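PDB 1BHE: polygalacturonase from Pectobacterium carotovorum subsp. carotovorum, which hydrolyses the internal alpha-1,4 bonds of polygalacturonic acid, an activity involved in the maceration and soft-rotting of plant tissue. Local coordinates for residues G289-V294 against P323-I328; V262-V267 against G293-N298; V226-Y231 against M253-E258; V341-E346 against K370-K375. One frame throughout, in Å; residues are numbered along the deposited sequence.

In the fold
All four contacts join successive coils of the parallel beta-helix that is the family 28 fold. Along the chain they come in the order 3, 2, 1, 4. Contacts 1 and 2 share strand 290-302, which pairs with strand 324-335 on one flank and with strand 258-273 on the other; their centres are about 10 Å apart. Contact 3 lies on another face of the helix, its centre about 12 Å from that of contact 1 and 13 Å from that of contact 2, and Ile-228 and Ile-255 meet Val-265 and Val-294 in the shared core. It is the one near the predicted proton donor Asp-223 and the inferred active-site His-251. Contact 4, about 19 Å from contact 3 between centres, belongs to the C-terminal end.

Contact 1. Residues G289-V294 against P323-I328; sequences GVVNGV and PDWSDI
Gly-289 meets the neighbouring coil through its carbonyl. Asp-324 N donates to Gly-289 O (3.0 Å), and the same oxygen sits at the edge of the Trp-325 indole, near the plane of the ring. Val-290 shares a face with Asp-324, which is exposed, as suits a charged residue; the two side chains run side by side, with Val-290 CG2 4.0 Å from Asp-324 OD2. Val-291 turns inward instead. Its CG2 lies over the five-membered ring of Trp-325, 3.8 Å from the centroid and 28° off the ring normal, a CH-pi contact in which a methyl of a buried valine meets the indole face, apolar against apolar. These strands, only 3° from parallel and exactly in step, are adjacent rungs of the right-handed parallel beta-helix of family 28, so equivalent residues of consecutive coils lie one above the next, in register. At Asn-292, OD1 approaches Ser-326 OG to 3.1 Å, although that hydroxyl has a second acceptor within reach. Gly-293 takes a positive phi (76°), which favours glycine, and its N donates to Ser-326 O at 3.2 Å. Val-294 N then bonds to Asp-327 O (2.9 Å), while its side chain joins Ile-328 on the buried face, where Ile-328 in turn touches Val-354 of the next coil.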
# COMPACT_ATOMS: atom_id res chain seq x y z
N GLY A 289 -16.43 -10.88 3.39
CA GLY A 289 -17.56 -10.62 2.50
C GLY A 289 -17.32 -11.27 1.14
O GLY A 289 -16.58 -12.25 1.04
N VAL A 290 -17.84 -10.64 0.09
CA VAL A 290 -17.68 -11.14 -1.26
C VAL A 290 -16.35 -10.76 -1.88
O VAL A 290 -15.94 -9.60 -1.92
CB VAL A 290 -18.80 -10.61 -2.19
CG1 VAL A 290 -18.59 -11.05 -3.63
CG2 VAL A 290 -20.17 -11.07 -1.70
N VAL A 291 -15.68 -11.76 -2.44
CA VAL A 291 -14.48 -11.63 -3.24
C VAL A 291 -14.80 -12.39 -4.53
O VAL A 291 -15.00 -13.61 -4.48
CB VAL A 291 -13.20 -12.18 -2.60
CG1 VAL A 291 -12.06 -12.21 -3.61
CG2 VAL A 291 -12.78 -11.37 -1.38
N ASN A 292 -14.90 -11.68 -5.65
CA ASN A 292 -15.27 -12.36 -6.89
C ASN A 292 -14.50 -11.89 -8.11
O ASN A 292 -14.39 -10.69 -8.35
CB ASN A 292 -16.78 -12.15 -7.12
CG ASN A 292 -17.20 -12.74 -8.46
OD1 ASN A 292 -17.35 -13.96 -8.58
ND2 ASN A 292 -17.37 -11.91 -9.47
N GLY A 293 -14.01 -12.85 -8.89
CA GLY A 293 -13.30 -12.57 -10.12
C GLY A 293 -11.87 -12.09 -9.89
O GLY A 293 -11.54 -10.92 -10.08
N VAL A 294 -11.04 -13.00 -9.40
CA VAL A 294 -9.63 -12.72 -9.14
C VAL A 294 -8.81 -13.67 -10.02
O VAL A 294 -9.05 -14.88 -9.95
CB VAL A 294 -9.24 -12.90 -7.66
CG1 VAL A 294 -7.76 -12.57 -7.45
CG2 VAL A 294 -10.09 -12.04 -6.75
N PRO A 323 -17.49 -15.41 4.42
CA PRO A 323 -16.81 -15.18 3.16
C PRO A 323 -17.53 -15.82 1.98
O PRO A 323 -17.90 -16.99 2.03
CB PRO A 323 -15.45 -15.84 3.35
CG PRO A 323 -15.72 -16.96 4.31
CD PRO A 323 -16.80 -16.45 5.23
N ASP A 324 -17.73 -15.05 0.91
CA ASP A 324 -18.36 -15.55 -0.30
C ASP A 324 -17.38 -15.28 -1.44
O ASP A 324 -17.40 -14.25 -2.11
CB ASP A 324 -19.71 -14.91 -0.59
CG ASP A 324 -20.36 -15.45 -1.85
OD1 ASP A 324 -19.88 -16.45 -2.42
OD2 ASP A 324 -21.37 -14.86 -2.30
N TRP A 325 -16.38 -16.16 -1.51
CA TRP A 325 -15.26 -16.01 -2.43
C TRP A 325 -15.41 -16.97 -3.61
O TRP A 325 -15.53 -18.18 -3.41
CB TRP A 325 -13.95 -16.21 -1.67
CG TRP A 325 -13.71 -15.30 -0.50
CD1 TRP A 325 -14.41 -14.20 -0.11
CD2 TRP A 325 -12.63 -15.40 0.45
NE1 TRP A 325 -13.88 -13.62 1.01
CE2 TRP A 325 -12.77 -14.34 1.37
CE3 TRP A 325 -11.56 -16.28 0.61
CZ2 TRP A 325 -11.90 -14.14 2.43
CZ3 TRP A 325 -10.69 -16.08 1.66
CH2 TRP A 325 -10.86 -15.02 2.56
N SER A 326 -15.43 -16.44 -4.83
CA SER A 326 -15.58 -17.29 -6.01
C SER A 326 -14.87 -16.73 -7.23
O SER A 326 -14.37 -15.61 -7.24
CB SER A 326 -17.07 -17.51 -6.30
OG SER A 326 -17.74 -16.30 -6.59
N ASP A 327 -14.80 -17.54 -8.28
CA ASP A 327 -14.14 -17.20 -9.53
C ASP A 327 -12.72 -16.70 -9.26
O ASP A 327 -12.32 -15.58 -9.54
CB ASP A 327 -14.94 -16.20 -10.36
CG ASP A 327 -14.35 -15.92 -11.73
OD1 ASP A 327 -13.52 -16.71 -12.22
OD2 ASP A 327 -14.72 -14.88 -12.32
N ILE A 328 -11.93 -17.59 -8.66
CA ILE A 328 -10.54 -17.35 -8.30
C ILE A 328 -9.65 -18.28 -9.11
O ILE A 328 -9.77 -19.50 -9.02
CB ILE A 328 -10.32 -17.54 -6.79
CG1 ILE A 328 -11.22 -16.61 -5.98
CG2 ILE A 328 -8.86 -17.31 -6.41
CD1 ILE A 328 -11.40 -17.00 -4.53
O HOH W 1 -10.75 -15.81 -12.11

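Contact 2. Residues V262-V267 against G293-N298; sequences VYNVTV and GVRYSN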
# COMPACT_ATOMS: atom_id res chain seq x y z
N VAL A 262 -14.86 -7.18 -3.04
CA VAL A 262 -13.67 -7.00 -3.86
C VAL A 262 -13.92 -7.73 -5.18
O VAL A 262 -14.18 -8.94 -5.16
CB VAL A 262 -12.41 -7.57 -3.19
CG1 VAL A 262 -11.22 -7.56 -4.14
CG2 VAL A 262 -12.10 -6.78 -1.92
N TYR A 263 -13.93 -7.01 -6.30
CA TYR A 263 -14.24 -7.58 -7.59
C TYR A 263 -13.28 -7.24 -8.72
O TYR A 263 -12.76 -6.13 -8.81
CB TYR A 263 -15.61 -7.03 -8.08
CG TYR A 263 -16.77 -7.24 -7.13
CD1 TYR A 263 -17.04 -6.32 -6.12
CD2 TYR A 263 -17.59 -8.35 -7.24
CE1 TYR A 263 -18.08 -6.51 -5.24
CE2 TYR A 263 -18.64 -8.55 -6.36
CZ TYR A 263 -18.88 -7.63 -5.37
OH TYR A 263 -19.91 -7.81 -4.48
N ASN A 264 -13.11 -8.18 -9.65
CA ASN A 264 -12.35 -8.01 -10.87
C ASN A 264 -10.92 -7.51 -10.68
O ASN A 264 -10.52 -6.43 -11.11
CB ASN A 264 -13.14 -7.06 -11.79
CG ASN A 264 -12.60 -6.95 -13.20
OD1 ASN A 264 -11.99 -7.88 -13.73
ND2 ASN A 264 -12.81 -5.80 -13.83
N VAL A 265 -10.13 -8.37 -10.06
CA VAL A 265 -8.72 -8.11 -9.78
C VAL A 265 -7.85 -8.96 -10.70
O VAL A 265 -7.97 -10.18 -10.70
CB VAL A 265 -8.38 -8.42 -8.31
CG1 VAL A 265 -6.92 -8.12 -8.01
CG2 VAL A 265 -9.28 -7.62 -7.37
N THR A 266 -7.01 -8.30 -11.49
CA THR A 266 -6.14 -8.96 -12.44
C THR A 266 -4.66 -8.76 -12.10
O THR A 266 -4.16 -7.63 -12.12
CB THR A 266 -6.40 -8.43 -13.87
OG1 THR A 266 -7.76 -8.65 -14.25
CG2 THR A 266 -5.49 -9.10 -14.90
N VAL A 267 -3.98 -9.85 -11.79
CA VAL A 267 -2.56 -9.83 -11.48
C VAL A 267 -1.80 -10.60 -12.56
O VAL A 267 -2.06 -11.80 -12.73
CB VAL A 267 -2.23 -10.48 -10.11
CG1 VAL A 267 -0.74 -10.38 -9.82
CG2 VAL A 267 -3.02 -9.85 -8.98
N GLY A 293 -14.01 -12.85 -8.89
CA GLY A 293 -13.30 -12.57 -10.12
C GLY A 293 -11.87 -12.09 -9.89
O GLY A 293 -11.54 -10.92 -10.08
N VAL A 294 -11.04 -13.00 -9.40
CA VAL A 294 -9.63 -12.72 -9.14
C VAL A 294 -8.81 -13.67 -10.02
O VAL A 294 -9.05 -14.88 -9.95
CB VAL A 294 -9.24 -12.90 -7.66
CG1 VAL A 294 -7.76 -12.57 -7.45
CG2 VAL A 294 -10.09 -12.04 -6.75
N ARG A 295 -7.92 -13.14 -10.83
CA ARG A 295 -7.12 -13.96 -11.72
C ARG A 295 -5.64 -13.63 -11.62
O ARG A 295 -5.21 -12.49 -11.81
CB ARG A 295 -7.58 -13.84 -13.18
CG ARG A 295 -7.67 -12.42 -13.69
CD ARG A 295 -8.69 -12.28 -14.81
NE ARG A 295 -10.06 -12.44 -14.34
CZ ARG A 295 -10.80 -11.48 -13.79
NH1 ARG A 295 -10.31 -10.26 -13.63
NH2 ARG A 295 -12.04 -11.74 -13.40
N TYR A 296 -4.84 -14.65 -11.31
CA TYR A 296 -3.40 -14.50 -11.19
C TYR A 296 -2.69 -15.27 -12.31
O TYR A 296 -2.96 -16.46 -12.50
CB TYR A 296 -2.86 -15.02 -9.86
CG TYR A 296 -3.52 -14.56 -8.59
CD1 TYR A 296 -3.10 -13.41 -7.94
CD2 TYR A 296 -4.55 -15.29 -8.02
CE1 TYR A 296 -3.70 -13.00 -6.76
CE2 TYR A 296 -5.17 -14.90 -6.85
CZ TYR A 296 -4.73 -13.74 -6.22
OH TYR A 296 -5.34 -13.34 -5.06
N SER A 297 -1.78 -14.60 -13.02
CA SER A 297 -1.07 -15.27 -14.10
C SER A 297 0.36 -14.78 -14.24
O SER A 297 0.68 -13.62 -13.99
CB SER A 297 -1.81 -15.11 -15.43
OG SER A 297 -1.85 -13.75 -15.82
N ASN A 298 1.24 -15.69 -14.66
CA ASN A 298 2.64 -15.37 -14.89
C ASN A 298 3.32 -14.82 -13.64
O ASN A 298 3.93 -13.75 -13.64
CB ASN A 298 2.79 -14.42 -16.08
CG ASN A 298 4.22 -14.35 -16.57
OD1 ASN A 298 5.08 -15.12 -16.12
ND2 ASN A 298 4.52 -13.44 -17.48
O HOH W 2 -4.08 -12.69 -14.88
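Arg-295 reaches back over the preceding strand and presents one nitrogen, NH1, to two side chains. Thr-266 OG1 receives it at 3.1 Å, lying in the guanidinium plane; Asn-264 OD1 receives it at 2.9 Å, with NH1 in the plane of the amide carbonyl but the oxygen tilted from the guanidinium, and the two planes are 58° apart. A chi1 of 53° sets CG of the arginine between the backbone N and the carbonyl carbon, and the bend at chi3 turns NE back. Both side chains have further partners: Asn-264 ND2 bonds to Asn-239 OD1, and Thr-266 OG1 to the terminal nitrogen of Ser-1. Arginine suits this partly exposed face, where its aliphatic part lies on the strand while its charge meets polar groups. On the buried face Val-267 and Tyr-296 cross obliquely, CG2 of the valine 3.7 Å from CD1 of the ring, and Tyr-296 stacks in turn on Phe-330 of the next coil. Beyond it, a water donates to Ser-297 OG (2.6 Å) and to Val-267 O, and Ser-297 OG also bonds to Asp-268. Asn-264, like Gly-293 beside it, has a positive phi (53°), which asparagine tolerates well. Polar side chains aligned on one face and apolar ones on the other, repeated from coil to coil, are characteristic of the parallel beta-helix.

Contact 3. Residues V226-Y231 against M253-E258; sequences VAIKAY and MSIGSE
Met-253 packs against Val-226 and Ile-228 on the preceding coil of the parallel beta-helix. Its chain bends at chi2 and chi3, which brings the methyl CE between them, 3.7 Å from both Val-226 CG1 and Ile-228 CD1, a fit that suits a flexible thioether. Ile-255 CG1 then packs against Ile-228 CB (4.0 Å), so branched and unbranched side chains interlock along this buried face. The small Ala-227 and Ser-254 pair on the other face. The side chains of Ser-254 and His-251, which is inferred to be catalytic, are about 5 Å apart; Ser-254 OG bonds to Asp-224 OD1 and Arg-280 NE. Past Gly-256, whose backbone angles require glycine, the chain turns at Ser-257, which a cis peptide precedes. Glu-258 comes back as a ridge across Lys-229 and Tyr-231: its CB lies over one face of the tyrosine ring, 4.1 Å from the centroid, in a CH-pi contact, and CG nears CE2 at the rim. Lys-229 crosses Glu-258, its chain extended until it bends at chi4. Lys-229 NZ bonds to Gly-256 O at 3.0 Å and forms a salt bridge with the syn lone pair of Glu-258 OE1 at 3.2 Å.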
# COMPACT_ATOMS: atom_id res chain seq x y z
N VAL A 226 1.08 -5.07 -1.29
CA VAL A 226 -0.17 -4.50 -1.75
C VAL A 226 -1.28 -5.18 -0.95
O VAL A 226 -1.26 -6.41 -0.79
CB VAL A 226 -0.46 -4.69 -3.25
CG1 VAL A 226 -1.92 -4.35 -3.60
CG2 VAL A 226 0.43 -3.85 -4.14
N ALA A 227 -2.22 -4.42 -0.41
CA ALA A 227 -3.35 -5.01 0.32
C ALA A 227 -4.63 -4.34 -0.19
O ALA A 227 -4.85 -3.16 0.07
CB ALA A 227 -3.21 -4.87 1.82
N ILE A 228 -5.39 -5.10 -0.97
CA ILE A 228 -6.65 -4.63 -1.54
C ILE A 228 -7.77 -4.86 -0.53
O ILE A 228 -7.97 -5.99 -0.06
CB ILE A 228 -6.93 -5.39 -2.85
CG1 ILE A 228 -5.83 -5.09 -3.88
CG2 ILE A 228 -8.29 -5.03 -3.44
CD1 ILE A 228 -5.79 -6.04 -5.06
N LYS A 229 -8.46 -3.80 -0.11
CA LYS A 229 -9.48 -3.88 0.93
C LYS A 229 -10.81 -3.23 0.54
O LYS A 229 -10.87 -2.31 -0.27
CB LYS A 229 -9.01 -3.20 2.22
CG LYS A 229 -7.67 -3.66 2.77
CD LYS A 229 -7.22 -2.85 3.97
CE LYS A 229 -5.78 -3.20 4.35
NZ LYS A 229 -5.69 -4.53 5.01
N ALA A 230 -11.90 -3.73 1.12
CA ALA A 230 -13.24 -3.19 0.91
C ALA A 230 -13.99 -3.23 2.25
O ALA A 230 -13.98 -4.26 2.93
CB ALA A 230 -13.98 -3.92 -0.18
N TYR A 231 -14.57 -2.12 2.66
CA TYR A 231 -15.20 -1.96 3.95
C TYR A 231 -16.71 -1.90 3.97
O TYR A 231 -17.35 -1.35 3.08
CB TYR A 231 -14.68 -0.65 4.58
CG TYR A 231 -13.20 -0.69 4.92
CD1 TYR A 231 -12.24 -0.46 3.95
CD2 TYR A 231 -12.79 -0.98 6.21
CE1 TYR A 231 -10.89 -0.52 4.25
CE2 TYR A 231 -11.44 -1.04 6.53
CZ TYR A 231 -10.50 -0.81 5.54
OH TYR A 231 -9.17 -0.87 5.87
N MET A 253 1.20 -10.09 -2.01
CA MET A 253 0.25 -9.50 -2.94
C MET A 253 -1.11 -9.95 -2.40
O MET A 253 -1.60 -11.04 -2.71
CB MET A 253 0.50 -10.00 -4.36
CG MET A 253 -0.59 -9.69 -5.38
SD MET A 253 -0.91 -7.92 -5.54
CE MET A 253 -2.56 -7.81 -4.86
N SER A 254 -1.63 -9.19 -1.44
CA SER A 254 -2.81 -9.58 -0.69
C SER A 254 -4.12 -8.86 -0.95
O SER A 254 -4.21 -7.73 -1.41
CB SER A 254 -2.50 -9.43 0.82
OG SER A 254 -1.32 -10.13 1.17
N ILE A 255 -5.19 -9.56 -0.58
CA ILE A 255 -6.56 -9.09 -0.58
C ILE A 255 -7.08 -9.35 0.84
O ILE A 255 -6.97 -10.49 1.30
CB ILE A 255 -7.47 -9.77 -1.61
CG1 ILE A 255 -7.10 -9.35 -3.04
CG2 ILE A 255 -8.94 -9.48 -1.37
CD1 ILE A 255 -7.72 -10.24 -4.11
N GLY A 256 -7.58 -8.33 1.53
CA GLY A 256 -8.08 -8.52 2.89
C GLY A 256 -7.20 -7.75 3.87
O GLY A 256 -6.29 -7.04 3.45
N SER A 257 -7.50 -7.86 5.16
CA SER A 257 -8.55 -8.71 5.69
C SER A 257 -9.96 -8.22 5.51
O SER A 257 -10.94 -8.98 5.59
CB SER A 257 -8.26 -8.93 7.19
OG SER A 257 -7.10 -9.75 7.31
N GLU A 258 -10.11 -6.93 5.24
CA GLU A 258 -11.45 -6.37 4.99
C GLU A 258 -11.82 -6.79 3.58
O GLU A 258 -11.22 -6.32 2.61
CB GLU A 258 -11.46 -4.87 5.24
CG GLU A 258 -11.05 -4.53 6.68
CD GLU A 258 -9.56 -4.37 6.87
OE1 GLU A 258 -8.76 -4.64 5.95
OE2 GLU A 258 -9.13 -3.96 7.96

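Contact 4. Residues V341-E346 against K370-K375; sequences VVLNGE and KNVNVK
Asn-344 and Lys-370 form the one parallel bridge within these segments, at the end of the pairing of strands 340-344 and 366-370, with Lys-370 N donating to Leu-343 O (2.8 Å) and Gly-345 N to Lys-370 O, before the chain turns at Asn-371 and strand 372-375 leaves at 124° to strand 341-344. Inside this corner lie apolar side chains. Val-372 has CG1 between its backbone N and carbonyl carbon (chi1 45°), which pushes that methyl to 3.3 Å from Leu-343 CB, a tight contact. Farther on, Leu-343 CD1 meets Val-374 CG2 at 3.6 Å, the two side chains crossing at about a right angle; leucine and valine suit this place, where Val-354 touches the two valines and Ile-310 touches Leu-343. Outside the corner the contacts are polar. Asn-344 and Lys-370 run side by side, and Lys-370 CE passes 3.2 Å from Asn-344 OD1. That oxygen also receives Glu-346 N (3.0 Å), an Asx turn that suits an asparagine at a strand end. Gly-345 has no side chain, so Asn-371 O can lie close to it; Asn-371 ND2 donates to Gly-345 O at 3.0 Å from above the carbonyl plane. Glu-346 OE1 and Lys-370 NZ form only a long salt bridge of 3.7 Å, so the corner appears to be held mainly by backbone bonds, the Asn-371 amide and the leucine-valine packing.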
# COMPACT_ATOMS: atom_id res chain seq x y z
N VAL A 341 1.55 -24.20 0.82
CA VAL A 341 0.33 -23.61 0.27
C VAL A 341 -0.80 -23.84 1.28
O VAL A 341 -1.09 -24.98 1.64
CB VAL A 341 -0.07 -24.18 -1.10
CG1 VAL A 341 -1.50 -23.80 -1.47
CG2 VAL A 341 0.89 -23.69 -2.17
N VAL A 342 -1.41 -22.76 1.73
CA VAL A 342 -2.50 -22.83 2.69
C VAL A 342 -3.83 -22.45 2.06
O VAL A 342 -4.04 -21.33 1.58
CB VAL A 342 -2.24 -21.93 3.92
CG1 VAL A 342 -3.39 -22.01 4.91
CG2 VAL A 342 -0.93 -22.30 4.60
N LEU A 343 -4.77 -23.39 2.07
CA LEU A 343 -6.11 -23.17 1.55
C LEU A 343 -7.12 -23.53 2.64
O LEU A 343 -7.42 -24.71 2.86
CB LEU A 343 -6.37 -23.97 0.28
CG LEU A 343 -5.40 -23.86 -0.89
CD1 LEU A 343 -5.71 -24.90 -1.95
CD2 LEU A 343 -5.41 -22.45 -1.47
N ASN A 344 -7.62 -22.51 3.32
CA ASN A 344 -8.57 -22.71 4.41
C ASN A 344 -9.88 -21.97 4.19
O ASN A 344 -9.93 -20.74 4.19
CB ASN A 344 -7.93 -22.25 5.73
CG ASN A 344 -8.77 -22.55 6.95
OD1 ASN A 344 -9.90 -23.03 6.87
ND2 ASN A 344 -8.21 -22.26 8.11
N GLY A 345 -10.97 -22.73 4.03
CA GLY A 345 -12.28 -22.17 3.79
C GLY A 345 -13.26 -22.31 4.94
O GLY A 345 -14.47 -22.33 4.72
N GLU A 346 -12.75 -22.38 6.17
CA GLU A 346 -13.61 -22.47 7.35
C GLU A 346 -14.56 -21.29 7.37
O GLU A 346 -14.22 -20.19 6.93
CB GLU A 346 -12.73 -22.49 8.60
CG GLU A 346 -13.43 -22.74 9.93
CD GLU A 346 -12.47 -22.70 11.11
OE1 GLU A 346 -11.38 -23.30 11.02
OE2 GLU A 346 -12.80 -22.08 12.14
N LYS A 370 -8.46 -27.20 3.63
CA LYS A 370 -9.63 -27.32 4.48
C LYS A 370 -10.83 -26.61 3.84
O LYS A 370 -10.84 -25.39 3.67
CB LYS A 370 -9.36 -26.78 5.88
CG LYS A 370 -10.58 -26.69 6.78
CD LYS A 370 -10.22 -26.78 8.25
CE LYS A 370 -9.51 -25.54 8.76
NZ LYS A 370 -8.77 -25.80 10.03
N ASN A 371 -11.84 -27.39 3.47
CA ASN A 371 -13.05 -26.86 2.86
C ASN A 371 -12.79 -26.00 1.63
O ASN A 371 -13.33 -24.89 1.48
CB ASN A 371 -13.87 -26.08 3.90
CG ASN A 371 -15.31 -25.91 3.46
OD1 ASN A 371 -15.83 -26.75 2.72
ND2 ASN A 371 -15.94 -24.82 3.89
N VAL A 372 -12.01 -26.50 0.69
CA VAL A 372 -11.72 -25.84 -0.57
C VAL A 372 -11.35 -26.89 -1.62
O VAL A 372 -10.48 -27.73 -1.38
CB VAL A 372 -10.62 -24.77 -0.48
CG1 VAL A 372 -9.43 -25.30 0.31
CG2 VAL A 372 -10.14 -24.31 -1.85
N ASN A 373 -11.99 -26.81 -2.78
CA ASN A 373 -11.71 -27.75 -3.86
C ASN A 373 -10.93 -27.08 -4.98
O ASN A 373 -11.28 -26.01 -5.47
CB ASN A 373 -13.02 -28.35 -4.39
CG ASN A 373 -13.51 -29.46 -3.48
OD1 ASN A 373 -12.81 -30.45 -3.27
ND2 ASN A 373 -14.70 -29.28 -2.93
N VAL A 374 -9.84 -27.74 -5.36
CA VAL A 374 -8.97 -27.24 -6.42
C VAL A 374 -9.26 -27.93 -7.74
O VAL A 374 -9.11 -29.15 -7.86
CB VAL A 374 -7.48 -27.43 -6.06
CG1 VAL A 374 -6.57 -27.03 -7.20
CG2 VAL A 374 -7.14 -26.66 -4.79
N LYS A 375 -9.65 -27.14 -8.74
CA LYS A 375 -9.88 -27.69 -10.07
C LYS A 375 -8.61 -27.42 -10.88
O LYS A 375 -7.99 -26.37 -10.70
CB LYS A 375 -11.12 -27.11 -10.74
CG LYS A 375 -12.43 -27.53 -10.10
CD LYS A 375 -13.57 -27.53 -11.12
CE LYS A 375 -14.86 -28.03 -10.50
NZ LYS A 375 -16.06 -27.48 -11.20